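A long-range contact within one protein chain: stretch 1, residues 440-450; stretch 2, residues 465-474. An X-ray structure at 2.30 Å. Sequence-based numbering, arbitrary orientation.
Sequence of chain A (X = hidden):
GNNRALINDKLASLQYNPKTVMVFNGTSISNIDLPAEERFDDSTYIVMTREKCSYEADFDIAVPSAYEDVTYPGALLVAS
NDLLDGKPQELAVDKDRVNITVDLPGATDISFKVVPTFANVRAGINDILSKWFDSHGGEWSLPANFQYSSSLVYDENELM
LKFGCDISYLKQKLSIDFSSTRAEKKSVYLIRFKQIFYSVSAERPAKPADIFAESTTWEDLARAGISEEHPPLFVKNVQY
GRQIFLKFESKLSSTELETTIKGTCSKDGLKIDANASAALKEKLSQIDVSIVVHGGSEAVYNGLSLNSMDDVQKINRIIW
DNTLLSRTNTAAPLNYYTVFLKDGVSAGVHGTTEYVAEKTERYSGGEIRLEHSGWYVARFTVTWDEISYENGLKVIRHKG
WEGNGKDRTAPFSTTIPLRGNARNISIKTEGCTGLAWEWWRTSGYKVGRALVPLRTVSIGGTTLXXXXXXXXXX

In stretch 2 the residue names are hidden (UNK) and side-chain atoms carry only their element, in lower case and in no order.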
ATOM      1  N   TRP A 440       4.969 -27.451  32.993  1.00 39.94           N
ATOM      2  CA  TRP A 440       4.895 -27.214  31.556  1.00 44.06           C
ATOM      3  C   TRP A 440       6.095 -26.373  31.227  1.00 44.33           C
ATOM      4  O   TRP A 440       6.330 -25.367  31.892  1.00 52.84           O
ATOM      5  CB  TRP A 440       3.615 -26.490  31.100  1.00 44.63           C
ATOM      6  CG  TRP A 440       2.366 -27.392  31.120  1.00 37.83           C
ATOM      7  CD1 TRP A 440       1.359 -27.347  32.032  1.00 44.80           C
ATOM      8  CD2 TRP A 440       2.023 -28.467  30.208  1.00 36.72           C
ATOM      9  NE1 TRP A 440       0.410 -28.311  31.752  1.00 37.75           N
ATOM     10  CE2 TRP A 440       0.794 -29.018  30.653  1.00 40.58           C
ATOM     11  CE3 TRP A 440       2.642 -29.034  29.093  1.00 41.64           C
ATOM     12  CZ2 TRP A 440       0.154 -30.067  30.006  1.00 37.85           C
ATOM     13  CZ3 TRP A 440       1.991 -30.097  28.431  1.00 42.94           C
ATOM     14  CH2 TRP A 440       0.760 -30.597  28.901  1.00 48.92           C
ATOM     15  N   ARG A 441       6.869 -26.808  30.247  1.00 38.64           N
ATOM     16  CA  ARG A 441       8.021 -26.070  29.774  1.00 48.05           C
ATOM     17  C   ARG A 441       7.687 -25.611  28.371  1.00 41.85           C
ATOM     18  O   ARG A 441       7.133 -26.372  27.579  1.00 38.21           O
ATOM     19  CB  ARG A 441       9.277 -26.937  29.792  1.00 48.75           C
ATOM     20  CG  ARG A 441      10.556 -26.127  29.889  1.00 60.51           C
ATOM     21  CD  ARG A 441      10.998 -25.813  31.344  1.00 82.17           C
ATOM     22  NE  ARG A 441      11.612 -26.950  32.044  1.00 96.65           N
ATOM     23  CZ  ARG A 441      12.800 -27.480  31.741  1.00 90.74           C
ATOM     24  NH1 ARG A 441      13.521 -26.981  30.752  1.00 88.80           N
ATOM     25  NH2 ARG A 441      13.281 -28.514  32.419  1.00 75.57           N
ATOM     26  N   THR A 442       7.996 -24.369  28.063  1.00 47.36           N
ATOM     27  CA  THR A 442       7.713 -23.844  26.740  1.00 44.78           C
ATOM     28  C   THR A 442       8.928 -24.068  25.865  1.00 44.43           C
ATOM     29  O   THR A 442       9.985 -23.509  26.139  1.00 50.04           O
ATOM     30  CB  THR A 442       7.368 -22.357  26.793  1.00 45.56           C
ATOM     31  OG1 THR A 442       6.157 -22.184  27.542  1.00 58.99           O
ATOM     32  CG2 THR A 442       7.188 -21.816  25.370  1.00 47.29           C
ATOM     33  N   SER A 443       8.781 -24.855  24.808  1.00 42.35           N
ATOM     34  CA  SER A 443       9.912 -25.074  23.911  1.00 37.07           C
ATOM     35  C   SER A 443       9.944 -24.098  22.749  1.00 37.86           C
ATOM     36  O   SER A 443      10.933 -24.062  22.008  1.00 45.45           O
ATOM     37  CB  SER A 443       9.887 -26.504  23.372  1.00 43.01           C
ATOM     38  OG  SER A 443       8.643 -26.794  22.754  1.00 45.82           O
ATOM     39  N   GLY A 444       8.906 -23.293  22.577  1.00 39.92           N
ATOM     40  CA  GLY A 444       8.859 -22.367  21.473  1.00 37.02           C
ATOM     41  C   GLY A 444       7.687 -21.431  21.585  1.00 36.21           C
ATOM     42  O   GLY A 444       6.612 -21.854  21.967  1.00 36.14           O
ATOM     43  N   TYR A 445       7.878 -20.164  21.262  1.00 38.13           N
ATOM     44  CA  TYR A 445       6.829 -19.140  21.336  1.00 43.20           C
ATOM     45  C   TYR A 445       7.197 -18.102  20.272  1.00 38.63           C
ATOM     46  O   TYR A 445       7.985 -17.189  20.531  1.00 37.01           O
ATOM     47  CB  TYR A 445       6.723 -18.485  22.698  1.00 39.46           C
ATOM     48  CG  TYR A 445       5.455 -17.716  22.966  1.00 43.75           C
ATOM     49  CD1 TYR A 445       4.423 -17.635  22.025  1.00 48.63           C
ATOM     50  CD2 TYR A 445       5.264 -17.115  24.210  1.00 42.14           C
ATOM     51  CE1 TYR A 445       3.235 -16.955  22.332  1.00 37.16           C
ATOM     52  CE2 TYR A 445       4.109 -16.446  24.512  1.00 47.73           C
ATOM     53  CZ  TYR A 445       3.104 -16.370  23.578  1.00 43.86           C
ATOM     54  OH  TYR A 445       1.986 -15.681  23.942  1.00 51.01           O
ATOM     55  N   LYS A 446       6.635 -18.274  19.090  1.00 35.72           N
ATOM     56  CA  LYS A 446       6.828 -17.396  17.939  1.00 43.56           C
ATOM     57  C   LYS A 446       5.520 -16.653  17.731  1.00 43.25           C
ATOM     58  O   LYS A 446       4.459 -17.281  17.621  1.00 45.43           O
ATOM     59  CB  LYS A 446       7.230 -18.234  16.719  1.00 41.95           C
ATOM     60  CG  LYS A 446       8.457 -19.204  17.053  1.00 46.43           C
ATOM     61  CD  LYS A 446       9.795 -18.568  16.674  1.00 53.05           C
ATOM     62  CE  LYS A 446      11.012 -19.384  17.129  1.00 60.56           C
ATOM     63  NZ  LYS A 446      11.220 -19.303  18.602  1.00 68.50           N
ATOM     64  N   VAL A 447       5.578 -15.327  17.787  1.00 54.58           N
ATOM     65  CA  VAL A 447       4.416 -14.479  17.539  1.00 44.19           C
ATOM     66  C   VAL A 447       4.671 -13.669  16.277  1.00 40.07           C
ATOM     67  O   VAL A 447       5.804 -13.452  15.870  1.00 47.61           O
ATOM     68  CB  VAL A 447       4.101 -13.528  18.707  1.00 52.87           C
ATOM     69  CG1 VAL A 447       3.525 -14.297  19.876  1.00 54.36           C
ATOM     70  CG2 VAL A 447       5.355 -12.763  19.078  1.00 54.60           C
ATOM     71  N   GLY A 448       3.581 -13.256  15.633  1.00 47.43           N
ATOM     72  CA  GLY A 448       3.645 -12.260  14.577  1.00 42.23           C
ATOM     73  C   GLY A 448       4.290 -12.737  13.308  1.00 40.86           C
ATOM     74  O   GLY A 448       4.851 -11.938  12.565  1.00 54.28           O
ATOM     75  N   ARG A 449       4.211 -14.020  13.023  1.00 45.94           N
ATOM     76  CA  ARG A 449       4.802 -14.536  11.803  1.00 41.53           C
ATOM     77  C   ARG A 449       3.833 -14.409  10.634  1.00 42.02           C
ATOM     78  O   ARG A 449       2.618 -14.236  10.790  1.00 40.22           O
ATOM     79  CB  ARG A 449       5.235 -15.995  11.982  1.00 43.27           C
ATOM     80  CG  ARG A 449       6.295 -16.233  13.075  1.00 50.62           C
ATOM     81  CD  ARG A 449       7.492 -15.339  12.911  1.00 65.40           C
ATOM     82  NE  ARG A 449       8.785 -15.908  13.315  1.00 68.73           N
ATOM     83  CZ  ARG A 449       9.304 -15.786  14.540  1.00 72.98           C
ATOM     84  NH1 ARG A 449       8.624 -15.161  15.507  1.00 73.72           N
ATOM     85  NH2 ARG A 449      10.501 -16.295  14.820  1.00 76.82           N
ATOM     86  N   ALA A 450       4.402 -14.497   9.445  1.00 39.53           N
ATOM     87  CA  ALA A 450       3.711 -14.340   8.179  1.00 43.60           C
ATOM     88  C   ALA A 450       3.194 -15.673   7.682  1.00 41.76           C
ATOM     89  O   ALA A 450       3.718 -16.737   8.019  1.00 48.30           O
ATOM     90  CB  ALA A 450       4.672 -13.793   7.141  1.00 37.44           C
ATOM     91  N   UNK A 465      14.799 -32.703  28.147  1.00 46.57           N
ATOM     92  CA  UNK A 465      15.525 -32.139  27.001  1.00 50.17           C
ATOM     93  C   UNK A 465      14.588 -32.064  25.792  1.00 47.13           C
ATOM     94  O   UNK A 465      14.513 -32.986  24.978  1.00 43.90           O
ATOM     95  c   UNK A 465      19.344 -30.874  25.129  1.00 70.83           C
ATOM     96  n   UNK A 465      18.735 -31.415  26.167  1.00 65.97           N
ATOM     97  c   UNK A 465      17.670 -32.075  24.378  1.00 60.73           C
ATOM     98  c   UNK A 465      17.686 -32.192  25.726  1.00 60.39           C
ATOM     99  n   UNK A 465      18.711 -31.250  24.031  1.00 65.63           N
ATOM    100  c   UNK A 465      16.781 -32.928  26.659  1.00 54.53           C
ATOM    101  N   UNK A 466      13.903 -30.938  25.660  1.00 45.91           N
ATOM    102  CA  UNK A 466      12.819 -30.803  24.709  1.00 39.99           C
ATOM    103  C   UNK A 466      13.314 -29.988  23.530  1.00 45.06           C
ATOM    104  O   UNK A 466      13.802 -28.873  23.711  1.00 50.32           O
ATOM    105  c   UNK A 466      11.609 -30.106  25.331  1.00 38.69           C
ATOM    106  n   UNK A 466       9.282 -30.456  28.134  1.00 39.91           N
ATOM    107  c   UNK A 466       9.677 -30.086  26.963  1.00 46.07           C
ATOM    108  o   UNK A 466       9.117 -29.164  26.337  1.00 41.58           O
ATOM    109  c   UNK A 466      10.892 -30.869  26.419  1.00 40.79           C
ATOM    110  N   UNK A 467      13.163 -30.520  22.335  1.00 33.10           N
ATOM    111  CA  UNK A 467      13.718 -29.900  21.151  1.00 36.29           C
ATOM    112  C   UNK A 467      12.596 -29.269  20.356  1.00 38.25           C
ATOM    113  O   UNK A 467      11.442 -29.717  20.415  1.00 41.23           O
ATOM    114  c   UNK A 467      15.559 -31.642  21.148  1.00 44.26           C
ATOM    115  c   UNK A 467      14.447 -30.933  20.299  1.00 44.64           C
ATOM    116  o   UNK A 467      13.480 -31.867  19.823  1.00 38.51           O
ATOM    117  N   UNK A 468      12.951 -28.216  19.633  1.00 37.39           N
ATOM    118  CA  UNK A 468      12.011 -27.428  18.856  1.00 36.67           C
ATOM    119  C   UNK A 468      12.696 -26.973  17.593  1.00 46.22           C
ATOM    120  O   UNK A 468      13.833 -26.493  17.635  1.00 52.67           O
ATOM    121  c   UNK A 468       9.217 -25.467  19.040  1.00 43.85           C
ATOM    122  c   UNK A 468       8.762 -23.619  17.592  1.00 35.47           C
ATOM    123  c   UNK A 468      10.122 -23.449  17.412  1.00 40.23           C
ATOM    124  c   UNK A 468      10.574 -25.319  18.877  1.00 40.78           C
ATOM    125  c   UNK A 468      11.019 -24.298  18.060  1.00 41.42           C
ATOM    126  c   UNK A 468      11.551 -26.205  19.627  1.00 36.28           C
ATOM    127  c   UNK A 468       8.313 -24.630  18.384  1.00 32.19           C
ATOM    128  N   UNK A 469      12.003 -27.113  16.482  1.00 43.70           N
ATOM    129  CA  UNK A 469      12.521 -26.624  15.224  1.00 50.01           C
ATOM    130  C   UNK A 469      11.319 -26.164  14.433  1.00 40.06           C
ATOM    131  O   UNK A 469      10.276 -26.834  14.409  1.00 40.12           O
ATOM    132  c   UNK A 469      13.311 -27.688  14.459  1.00 48.76           C
ATOM    133  o   UNK A 469      12.473 -28.346  13.522  1.00 60.83           O
ATOM    134  N   UNK A 470      11.461 -24.989  13.848  1.00 42.91           N
ATOM    135  CA  UNK A 470      10.440 -24.432  12.993  1.00 46.13           C
ATOM    136  C   UNK A 470      11.083 -24.159  11.638  1.00 38.38           C
ATOM    137  O   UNK A 470      12.208 -23.683  11.591  1.00 47.94           O
ATOM    138  c   UNK A 470       9.327 -19.751  13.440  1.00 59.55           C
ATOM    139 se   UNK A 470       7.971 -21.139  13.497  0.59 56.00          SE
ATOM    140  c   UNK A 470       9.873 -23.159  13.563  1.00 44.36           C
ATOM    141  c   UNK A 470       8.884 -22.548  12.615  1.00 46.56           C
ATOM    142  N   UNK A 471      10.368 -24.441  10.562  1.00 45.43           N
ATOM    143  CA  UNK A 471      10.838 -24.234   9.203  1.00 50.35           C
ATOM    144  C   UNK A 471       9.723 -23.535   8.446  1.00 46.50           C
ATOM    145  O   UNK A 471       8.612 -24.099   8.332  1.00 59.38           O
ATOM    146  c   UNK A 471      11.631 -25.343   7.187  1.00 45.16           C
ATOM    147  c   UNK A 471      11.185 -25.564   8.557  1.00 50.57           C
ATOM    148  o   UNK A 471      12.208 -26.216   9.324  1.00 55.28           O
ATOM    149  N   UNK A 472       9.964 -22.342   7.889  1.00 54.02           N
ATOM    150  CA  UNK A 472      11.201 -21.546   7.934  1.00 55.36           C
ATOM    151  C   UNK A 472      11.394 -20.962   9.315  1.00 61.21           C
ATOM    152  O   UNK A 472      10.408 -20.740   9.999  1.00 62.90           O
ATOM    153  c   UNK A 472      10.964 -20.455   6.881  1.00 60.89           C
ATOM    154  c   UNK A 472       9.493 -20.353   6.745  1.00 61.94           C
ATOM    155  c   UNK A 472       8.948 -21.736   7.013  1.00 55.76           C
ATOM    156  N   UNK A 473      12.635 -20.742   9.739  1.00 65.68           N
ATOM    157  CA  UNK A 473      12.902 -20.176  11.061  1.00 73.18           C
ATOM    158  C   UNK A 473      12.831 -18.652  10.969  1.00 87.19           C
ATOM    159  O   UNK A 473      13.831 -17.934  11.005  1.00 97.46           O
ATOM    160  c   UNK A 473      14.247 -20.657  11.589  1.00 71.80           C
ATOM    161  N   UNK A 474      11.603 -18.167  10.824  1.00 88.30           N
ATOM    162  CA  UNK A 474      11.323 -16.735  10.758  1.00 90.18           C
ATOM    163  C   UNK A 474      11.675 -16.075  12.081  1.00 95.22           C
ATOM    164  O   UNK A 474      12.840 -15.769  12.341  1.00 99.03           O
ATOM    165  o   UNK A 474      10.437 -17.475   8.313  1.00 85.60           O
ATOM    166  c   UNK A 474       9.533 -16.900   8.967  1.00 82.63           C
ATOM    167  o   UNK A 474       8.406 -16.638   8.484  1.00 80.86           O
ATOM    168  c   UNK A 474       9.848 -16.498  10.401  1.00 81.40           C
TER
HETATM  169  O   HOH W   1       8.087 -29.180  23.864  1.00 39.10           O

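Position 465 opens the strand with one side-chain carbon followed by a five-membered ring of three carbons and two nitrogens; its CA-to-CB bond points away from stretch 1, and nothing there is touched. The ring is the imidazole of His-465, and an exposed site of this kind tolerates a polar ring.

At 466 the side chain is an unbranched run of three carbons, the last carrying one oxygen and one nitrogen. Its CA-to-CB bond points toward stretch 1, and the terminal group lies beside the backbone of Arg-441 and the CB of Ser-443. This is an amide, and the residue is Gln-466. Gln-466 OE1 is 3.6 Å from Arg-441 O, and the two make no hydrogen bond, as expected of two carbonyl oxygens. Instead, a water donates to Gln-466 OE1 at 2.7 Å from its O and is also hydrogen-bonded, again at 2.7 Å, to Ser-443 OG. A long polar side chain suits this place because it reaches across the gap and offers an acceptor to the bridging water.

Position 467 has one carbon bearing an oxygen and a second carbon, and its CA-to-CB bond points away from stretch 1. This is the branched pattern of Thr-467, whose beta-branching fits an extended strand.

Position 468 carries one carbon and then a ring of six carbons, with no oxygen beyond it. Its CB lies 3.3 Å from Ser-443 O, and one face of the ring covers the CA of Gly-444, which lies 14° off the ring normal in a CH-pi contact. The residue is Phe-468, whose flat ring suits the surface glycine leaves open: an ideal CB on Gly-444 would come within 2.4 Å of Phe-468 CE2. Farther round the ring, Phe-468 CE1 is 4.2 Å from Lys-446 CE.

At 469 a single carbon ends in one oxygen, and the CA-to-CB bond points away. This is Ser-469, small and polar at an exposed site.

Position 470 has two carbons, a selenium and a final carbon, without branching. Its CA-to-CB bond points toward stretch 1, and its terminal carbon lies against Lys-446 CD. The residue is selenomethionine, Met-470. Met-470 CE is 3.5 Å from Lys-446 CD and 3.9 Å from Arg-449 NE; a flexible, nonpolar chain can fill such a buried space.

Position 471 again shows one carbon with an oxygen and a carbon, out of reach of stretch 1: Thr-471, beta-branched as suits an exposed strand residue. At 472 three carbons close a ring onto the backbone nitrogen, also out of reach, identifying Pro-472; the peptide bond before it is cis, a form more accessible to proline than to other residues. Position 473 has one carbon, its CA-to-CB bond pointing away: Ala-473, whose methyl needs no partner at an exposed site.

At 474 two carbons end in two oxygens, and the CB lies 3.2 Å from Arg-449 NE without any hydrogen bond crossing. The carboxylate is that of Asp-474, poorly ordered; its charge suits an exposed site, and OD2 is hydrogen-bonded elsewhere in the structure.

The contact therefore works by packing. From 466 to 470, alternate CA-to-CB bonds point toward stretch 1, with the Phe-468 ring over Gly-444 between the other two. No direct hydrogen bond joins the stretches; one water supplies the polar link.

Stretch 2 465-474: HQTFSMTPAD
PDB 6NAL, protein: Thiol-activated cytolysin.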